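Local coordinates for protein inactive glucansucrase (Lactobacillus reuteri, PDB 5JBD) that is an inactive member of the glucansucrases, in glycosyl hydrolase family 70, built on a TIM-barrel fold and carrying a bound calcium ion, at residues N445-Y450 and Y483-T488; L489-K494 and A678-D683; D467-T472 and M651-F656. All blocks are in the same frame, centred on the assembly; numbering follows the deposited sequence.

Contact 1. Residues N445-Y450 and Y483-T488; sequences NVPAQY and YDAITT
P447 and A485 sit where two helical segments run almost alongside each other, their N-to-C directions only 11° apart and their axes 9.4 Å from each other at closest. The CA atoms of this pair are 6.0 Å apart, close enough for the pyrrolidine ring of P447 to rest on the methyl of A485, with CB to CB at 4.1 Å. The small methyl of A485 probably helps the backbones to come this near.

Beside it, I486, the next residue along its helix, meets Y450, a turn on from P447, and this pair carries most of the contact. I486 leans over one face of the Y450 ring, and its two branches divide that face. A chi1 of -60° puts CG1 beside the backbone N and CG2 anti to it; CG2 stands 4.1 Å from the ring centroid and 16° off the ring normal, a CH-pi contact displaced toward the CD1 side. The other branch runs along the opposite flank, where CD1 of I486 reaches Y450 CE2 at 3.5 Å. V446 CG1 lies in the plane of the Y450 ring at its edge and is 4.4 Å from I486 CD1, so the aromatic ring meets aliphatic groups both at a face and at an edge. Its hydroxyl looks elsewhere, bonding to D467 and to the backbone N of Y464, which ties down the far end of the ring.

Outside the pair, P447 also touches L613 of strand 612-618. Helices 446-455 and 483-496 come just before and some way after strand 460-464 of the parallel sheet, and their buried, apolar, near-parallel packing is the kind of helix pairing that forms the outer layer of a TIM barrel.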
# COMPACT_ATOMS: atom_id res chain seq x y z
N ASN A 445 5.62 10.15 -24.36
CA ASN A 445 6.34 9.00 -24.91
C ASN A 445 6.05 7.66 -24.23
O ASN A 445 6.98 6.87 -24.00
CB ASN A 445 7.86 9.28 -24.90
CG ASN A 445 8.30 10.23 -25.99
OD1 ASN A 445 8.08 10.01 -27.20
ND2 ASN A 445 8.99 11.29 -25.59
N VAL A 446 4.79 7.38 -23.90
CA VAL A 446 4.46 6.12 -23.23
C VAL A 446 4.83 4.90 -24.09
O VAL A 446 5.45 3.95 -23.57
CB VAL A 446 2.99 6.09 -22.73
CG1 VAL A 446 2.62 4.72 -22.18
CG2 VAL A 446 2.80 7.15 -21.64
N PRO A 447 4.51 4.92 -25.39
CA PRO A 447 4.92 3.80 -26.24
C PRO A 447 6.43 3.53 -26.26
O PRO A 447 6.84 2.38 -26.14
CB PRO A 447 4.42 4.20 -27.63
CG PRO A 447 3.22 5.04 -27.35
CD PRO A 447 3.61 5.84 -26.12
N ALA A 448 7.23 4.58 -26.34
CA ALA A 448 8.70 4.42 -26.31
C ALA A 448 9.20 3.92 -24.94
O ALA A 448 10.15 3.13 -24.89
CB ALA A 448 9.40 5.72 -26.72
N GLN A 449 8.60 4.39 -23.85
CA GLN A 449 8.97 3.89 -22.53
C GLN A 449 8.78 2.38 -22.50
O GLN A 449 9.68 1.65 -22.06
CB GLN A 449 8.18 4.57 -21.42
CG GLN A 449 8.61 6.02 -21.19
CD GLN A 449 7.92 6.68 -20.02
OE1 GLN A 449 8.01 6.21 -18.88
NE2 GLN A 449 7.23 7.80 -20.28
N TYR A 450 7.63 1.90 -23.00
CA TYR A 450 7.38 0.46 -23.08
C TYR A 450 8.29 -0.28 -24.07
O TYR A 450 8.65 -1.44 -23.83
CB TYR A 450 5.90 0.16 -23.40
CG TYR A 450 5.04 0.05 -22.17
CD1 TYR A 450 5.06 -1.12 -21.40
CD2 TYR A 450 4.24 1.11 -21.73
CE1 TYR A 450 4.29 -1.23 -20.25
CE2 TYR A 450 3.47 1.01 -20.58
CZ TYR A 450 3.49 -0.16 -19.84
OH TYR A 450 2.75 -0.28 -18.69
N TYR A 483 -3.28 1.00 -25.88
CA TYR A 483 -3.46 -0.47 -26.00
C TYR A 483 -2.75 -1.07 -27.23
O TYR A 483 -2.04 -2.08 -27.12
CB TYR A 483 -4.96 -0.86 -25.99
CG TYR A 483 -5.22 -2.36 -26.13
CD1 TYR A 483 -5.22 -2.98 -27.38
CD2 TYR A 483 -5.46 -3.16 -25.01
CE1 TYR A 483 -5.43 -4.34 -27.51
CE2 TYR A 483 -5.70 -4.51 -25.14
CZ TYR A 483 -5.69 -5.09 -26.39
OH TYR A 483 -5.91 -6.43 -26.53
N ASP A 484 -2.95 -0.45 -28.40
CA ASP A 484 -2.43 -1.04 -29.64
C ASP A 484 -0.89 -1.08 -29.64
O ASP A 484 -0.29 -2.10 -30.00
CB ASP A 484 -2.95 -0.30 -30.87
CG ASP A 484 -4.40 -0.61 -31.20
OD1 ASP A 484 -4.95 -1.62 -30.72
OD2 ASP A 484 -4.99 0.16 -31.96
N ALA A 485 -0.28 0.02 -29.21
CA ALA A 485 1.17 0.11 -29.17
C ALA A 485 1.77 -0.89 -28.20
O ALA A 485 2.67 -1.65 -28.56
CB ALA A 485 1.61 1.52 -28.79
N ILE A 486 1.24 -0.91 -26.98
CA ILE A 486 1.82 -1.74 -25.92
C ILE A 486 1.65 -3.23 -26.24
O ILE A 486 2.61 -4.00 -26.11
CB ILE A 486 1.30 -1.36 -24.53
CG1 ILE A 486 1.64 0.10 -24.23
CG2 ILE A 486 1.91 -2.28 -23.47
CD1 ILE A 486 0.95 0.70 -23.03
N THR A 487 0.46 -3.64 -26.69
CA THR A 487 0.20 -5.05 -27.03
C THR A 487 0.98 -5.52 -28.25
O THR A 487 1.44 -6.67 -28.29
CB THR A 487 -1.30 -5.36 -27.20
OG1 THR A 487 -1.89 -4.52 -28.20
CG2 THR A 487 -2.03 -5.18 -25.88
N THR A 488 1.17 -4.65 -29.23
CA THR A 488 2.09 -4.95 -30.34
C THR A 488 3.50 -5.28 -29.82
O THR A 488 4.11 -6.26 -30.23
CB THR A 488 2.11 -3.81 -31.38
OG1 THR A 488 0.79 -3.59 -31.85
CG2 THR A 488 2.99 -4.16 -32.58

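Contact 2. Residues L489-K494 and A678-D683; sequences LMRARK and ASLFSD
The side chains of R491 and D683 run alongside each other in the same direction, without a salt bridge. The nearest approach is of a methylene to the backbone carbonyl: R491 CG stands 3.7 Å from D683 O, while R491 NH1 is in van der Waals contact with D683 CB at 3.9 Å. The guanidinium and carboxylate planes are turned 42° from each other, and NH1 of R491 stays 5.0 Å from OD2 of D683. In R491 the chain places CG beside the backbone N (chi1 -71°) and then runs extended as far as NE, which carries the guanidinium over the last turn of helix 678-683; there NH2 of R491 comes obliquely to within 4.3 Å of L680 CD1.

K494 works differently. All four of its torsions are near 180°, so the side chain is a straight rod whose NZ stops 4.3 Å from S682 O. A water fills the step, accepting from K494 NZ at 2.6 Å and donating to S682 O at 3.0 Å.

The helical segments cross at 61°, and one turn of each supplies the contact, while M490, just before R491, packs on L454, V463 and M651. Two cationic side chains therefore meet the carbonyl-rich C-terminal end of a helix, mostly at long range or through water, which suggests a weak, solvent-screened electrostatic attraction at the surface of the barrel.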
# COMPACT_ATOMS: atom_id res chain seq x y z
N LEU A 489 3.99 -4.47 -28.89
CA LEU A 489 5.31 -4.71 -28.30
C LEU A 489 5.34 -6.00 -27.46
O LEU A 489 6.33 -6.75 -27.47
CB LEU A 489 5.74 -3.50 -27.45
CG LEU A 489 5.99 -2.20 -28.23
CD1 LEU A 489 6.06 -1.01 -27.26
CD2 LEU A 489 7.27 -2.32 -29.05
N MET A 490 4.25 -6.27 -26.74
CA MET A 490 4.16 -7.46 -25.87
C MET A 490 4.22 -8.76 -26.69
O MET A 490 5.02 -9.65 -26.38
CB MET A 490 2.89 -7.40 -25.02
CG MET A 490 2.94 -6.36 -23.92
SD MET A 490 1.33 -6.11 -23.14
CE MET A 490 1.24 -7.55 -22.07
N ARG A 491 3.45 -8.83 -27.78
CA ARG A 491 3.46 -10.01 -28.65
C ARG A 491 4.81 -10.17 -29.34
O ARG A 491 5.33 -11.29 -29.44
CB ARG A 491 2.36 -9.93 -29.72
CG ARG A 491 0.94 -10.10 -29.21
CD ARG A 491 -0.08 -9.89 -30.33
NE ARG A 491 -1.38 -9.47 -29.79
CZ ARG A 491 -2.43 -10.27 -29.57
NH1 ARG A 491 -2.38 -11.57 -29.85
NH2 ARG A 491 -3.56 -9.75 -29.07
N ALA A 492 5.37 -9.06 -29.84
CA ALA A 492 6.69 -9.10 -30.48
C ALA A 492 7.80 -9.57 -29.52
O ALA A 492 8.72 -10.29 -29.93
CB ALA A 492 7.04 -7.73 -31.08
N ARG A 493 7.70 -9.17 -28.26
CA ARG A 493 8.69 -9.60 -27.27
C ARG A 493 8.78 -11.12 -27.21
O ARG A 493 9.90 -11.68 -27.23
CB ARG A 493 8.37 -9.05 -25.89
CG ARG A 493 9.46 -9.36 -24.85
CD ARG A 493 9.09 -8.79 -23.49
NE ARG A 493 10.22 -8.79 -22.58
CZ ARG A 493 10.51 -9.75 -21.69
NH1 ARG A 493 9.76 -10.85 -21.57
NH2 ARG A 493 11.60 -9.60 -20.94
N LYS A 494 7.63 -11.79 -27.10
CA LYS A 494 7.60 -13.24 -27.00
C LYS A 494 8.22 -13.90 -28.24
O LYS A 494 8.90 -14.92 -28.14
CB LYS A 494 6.17 -13.75 -26.75
CG LYS A 494 6.09 -15.26 -26.59
CD LYS A 494 4.68 -15.77 -26.33
CE LYS A 494 4.72 -17.27 -26.09
NZ LYS A 494 3.38 -17.83 -25.75
N ALA A 678 -8.71 -15.20 -19.90
CA ALA A 678 -7.45 -15.87 -19.57
C ALA A 678 -6.56 -16.10 -20.79
O ALA A 678 -5.34 -15.91 -20.72
CB ALA A 678 -7.72 -17.19 -18.85
N SER A 679 -7.17 -16.49 -21.91
CA SER A 679 -6.42 -16.77 -23.15
C SER A 679 -5.77 -15.51 -23.74
O SER A 679 -4.69 -15.60 -24.32
CB SER A 679 -7.32 -17.41 -24.22
OG SER A 679 -7.68 -18.72 -23.86
N LEU A 680 -6.43 -14.36 -23.59
CA LEU A 680 -5.86 -13.08 -24.00
C LEU A 680 -4.52 -12.82 -23.32
O LEU A 680 -3.54 -12.47 -23.98
CB LEU A 680 -6.82 -11.91 -23.72
CG LEU A 680 -6.31 -10.49 -24.06
CD1 LEU A 680 -5.87 -10.39 -25.53
CD2 LEU A 680 -7.36 -9.45 -23.74
N PHE A 681 -4.46 -13.02 -22.00
CA PHE A 681 -3.21 -12.72 -21.26
C PHE A 681 -2.05 -13.61 -21.75
O PHE A 681 -0.91 -13.15 -21.90
CB PHE A 681 -3.41 -12.86 -19.74
CG PHE A 681 -4.53 -12.02 -19.19
CD1 PHE A 681 -4.48 -10.63 -19.29
CD2 PHE A 681 -5.64 -12.60 -18.59
CE1 PHE A 681 -5.52 -9.85 -18.80
CE2 PHE A 681 -6.67 -11.82 -18.09
CZ PHE A 681 -6.61 -10.44 -18.19
N SER A 682 -2.36 -14.89 -21.99
CA SER A 682 -1.42 -15.82 -22.62
C SER A 682 -0.99 -15.34 -24.02
O SER A 682 0.21 -15.34 -24.33
CB SER A 682 -2.06 -17.21 -22.75
OG SER A 682 -1.14 -18.11 -23.34
N ASP A 683 -1.96 -14.93 -24.83
CA ASP A 683 -1.68 -14.43 -26.20
C ASP A 683 -0.76 -13.19 -26.20
O ASP A 683 0.02 -13.00 -27.13
CB ASP A 683 -3.00 -14.10 -26.94
CG ASP A 683 -3.86 -15.34 -27.24
OD1 ASP A 683 -3.39 -16.48 -26.99
OD2 ASP A 683 -5.03 -15.17 -27.67
O HOH W 1 1.49 -16.42 -26.85

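Contact 3. Residues D467-T472 and M651-F656; sequences DLYNET and MIYEDF
L468 and Y653 meet although the backbones stay well apart, the nearest CA pair, L468 and D655, being 10.3 Å away from each other; the side chains alone bridge the distance. Y653 is the longer arm. Its CG is anti to the backbone N (chi1 -179°), which swings the ring away from strand 652-654 and toward the chain that follows strand 460-464. CD1 of L468 touches the ring obliquely at Y653 CE1, 3.7 Å away, and lies 4.1 Å from the hydroxyl oxygen of the same tyrosine.

These two strands are neighbours in the parallel sheet of the TIM barrel. Segment 467-472 lies beyond the C-terminal end of strand 460-464, where the chain leaves a weakly bonded helical turn and Y469 takes an extended backbone conformation. The contact thus joins one strand to the connection emerging from the strand beside it.

Y469 presents the edge of its ring to the tip of Y653: OH of Y653 lies near the plane of that ring, 3.9 Å from CE2 and 4.0 Å from CD2 of Y469, with the two side chains crossing at about a right angle. This is van der Waals packing of a hydroxyl against ring carbons. On its other flank L468 is backed by I486 and T487 of helix 483-496. Nearby, D467 and E471 both form salt bridges with R395, and on the other segment E654, next to Y653 on the strand, bonds to H392 through OE2.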
# COMPACT_ATOMS: atom_id res chain seq x y z
N ASP A 467 -2.40 1.14 -18.31
CA ASP A 467 -1.81 1.53 -19.58
C ASP A 467 -2.44 0.77 -20.75
O ASP A 467 -2.33 1.21 -21.90
CB ASP A 467 -0.28 1.33 -19.56
CG ASP A 467 0.43 2.31 -18.63
OD1 ASP A 467 -0.10 3.43 -18.43
OD2 ASP A 467 1.52 1.97 -18.10
N LEU A 468 -3.13 -0.34 -20.46
CA LEU A 468 -3.92 -1.07 -21.48
C LEU A 468 -5.40 -0.69 -21.48
O LEU A 468 -6.03 -0.75 -22.53
CB LEU A 468 -3.79 -2.58 -21.30
CG LEU A 468 -2.38 -3.20 -21.43
CD1 LEU A 468 -2.47 -4.72 -21.38
CD2 LEU A 468 -1.70 -2.76 -22.71
N TYR A 469 -5.95 -0.30 -20.33
CA TYR A 469 -7.38 -0.02 -20.19
C TYR A 469 -7.60 1.28 -19.44
O TYR A 469 -6.77 1.66 -18.59
CB TYR A 469 -8.08 -1.19 -19.46
CG TYR A 469 -7.98 -2.48 -20.24
CD1 TYR A 469 -8.89 -2.79 -21.26
CD2 TYR A 469 -6.93 -3.38 -19.99
CE1 TYR A 469 -8.77 -3.97 -22.00
CE2 TYR A 469 -6.80 -4.56 -20.73
CZ TYR A 469 -7.71 -4.85 -21.73
OH TYR A 469 -7.57 -6.02 -22.45
N ASN A 470 -8.71 1.96 -19.75
CA ASN A 470 -9.14 3.13 -18.96
C ASN A 470 -9.56 2.65 -17.59
O ASN A 470 -10.58 1.98 -17.43
CB ASN A 470 -10.28 3.88 -19.66
CG ASN A 470 -9.83 4.56 -20.94
OD1 ASN A 470 -8.64 4.79 -21.17
ND2 ASN A 470 -10.81 4.90 -21.79
N GLU A 471 -8.74 2.97 -16.59
CA GLU A 471 -8.74 2.24 -15.32
C GLU A 471 -9.87 2.61 -14.36
O GLU A 471 -10.09 1.88 -13.40
CB GLU A 471 -7.38 2.36 -14.64
CG GLU A 471 -7.02 3.74 -14.09
CD GLU A 471 -5.50 3.90 -13.95
OE1 GLU A 471 -4.84 4.16 -14.96
OE2 GLU A 471 -4.98 3.74 -12.83
N THR A 472 -10.57 3.73 -14.61
CA THR A 472 -11.76 4.09 -13.82
C THR A 472 -13.08 3.54 -14.38
O THR A 472 -14.09 3.63 -13.70
CB THR A 472 -11.92 5.62 -13.65
OG1 THR A 472 -12.13 6.21 -14.93
CG2 THR A 472 -10.68 6.22 -13.00
N MET A 651 7.32 -12.22 -17.97
CA MET A 651 6.72 -10.89 -17.98
C MET A 651 5.55 -10.86 -16.99
O MET A 651 4.66 -11.71 -17.04
CB MET A 651 6.23 -10.52 -19.38
CG MET A 651 5.48 -9.20 -19.43
SD MET A 651 5.28 -8.56 -21.10
CE MET A 651 4.12 -9.73 -21.74
N ILE A 652 5.59 -9.86 -16.11
CA ILE A 652 4.60 -9.64 -15.08
C ILE A 652 3.50 -8.69 -15.60
O ILE A 652 3.78 -7.81 -16.41
CB ILE A 652 5.26 -9.05 -13.80
CG1 ILE A 652 6.23 -10.08 -13.20
CG2 ILE A 652 4.20 -8.66 -12.76
CD1 ILE A 652 7.25 -9.49 -12.26
N TYR A 653 2.26 -8.90 -15.14
CA TYR A 653 1.14 -7.99 -15.40
C TYR A 653 0.47 -7.57 -14.09
O TYR A 653 0.02 -8.44 -13.34
CB TYR A 653 0.13 -8.68 -16.31
CG TYR A 653 -1.07 -7.84 -16.70
CD1 TYR A 653 -0.92 -6.69 -17.47
CD2 TYR A 653 -2.36 -8.21 -16.33
CE1 TYR A 653 -2.02 -5.93 -17.86
CE2 TYR A 653 -3.47 -7.45 -16.69
CZ TYR A 653 -3.30 -6.32 -17.47
OH TYR A 653 -4.40 -5.57 -17.85
N GLU A 654 0.48 -6.27 -13.80
CA GLU A 654 -0.21 -5.72 -12.63
C GLU A 654 -1.69 -5.62 -13.01
O GLU A 654 -2.03 -4.88 -13.92
CB GLU A 654 0.32 -4.33 -12.21
CG GLU A 654 -0.43 -3.79 -10.99
CD GLU A 654 0.14 -2.53 -10.36
OE1 GLU A 654 0.98 -1.85 -10.96
OE2 GLU A 654 -0.27 -2.23 -9.23
N ASP A 655 -2.55 -6.35 -12.30
CA ASP A 655 -3.95 -6.52 -12.74
C ASP A 655 -4.95 -5.48 -12.25
O ASP A 655 -6.15 -5.61 -12.53
CB ASP A 655 -4.44 -7.94 -12.40
CG ASP A 655 -5.07 -8.06 -11.03
OD1 ASP A 655 -4.81 -7.24 -10.12
OD2 ASP A 655 -5.86 -9.02 -10.87
N PHE A 656 -4.51 -4.47 -11.51
CA PHE A 656 -5.44 -3.55 -10.87
C PHE A 656 -4.96 -2.12 -10.86
O PHE A 656 -3.77 -1.83 -11.12
CB PHE A 656 -5.71 -4.00 -9.43
CG PHE A 656 -4.58 -3.74 -8.46
CD1 PHE A 656 -3.48 -4.58 -8.42
CD2 PHE A 656 -4.64 -2.67 -7.57
CE1 PHE A 656 -2.44 -4.35 -7.52
CE2 PHE A 656 -3.60 -2.44 -6.67
CZ PHE A 656 -2.50 -3.29 -6.64

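The three contacts form a compact cluster on one side of the chain's centre, with contact centres 13 to 14 Å apart. Contacts 1 and 2 occupy successive turns of helix 483-496 and come one after the other in sequence, whereas contact 3 alternates with each of them along the chain. Y483 of contact 1 packs against Y469 of contact 3, and F681 of contact 2 against Y653. Helix 483-496 is thus held on several sides, with helix 446-455, helix 678-683 and the chain around strands 460-464 and 652-654 all gathered about it, and it thereby joins the helical layer to neighbouring strands of the parallel barrel sheet.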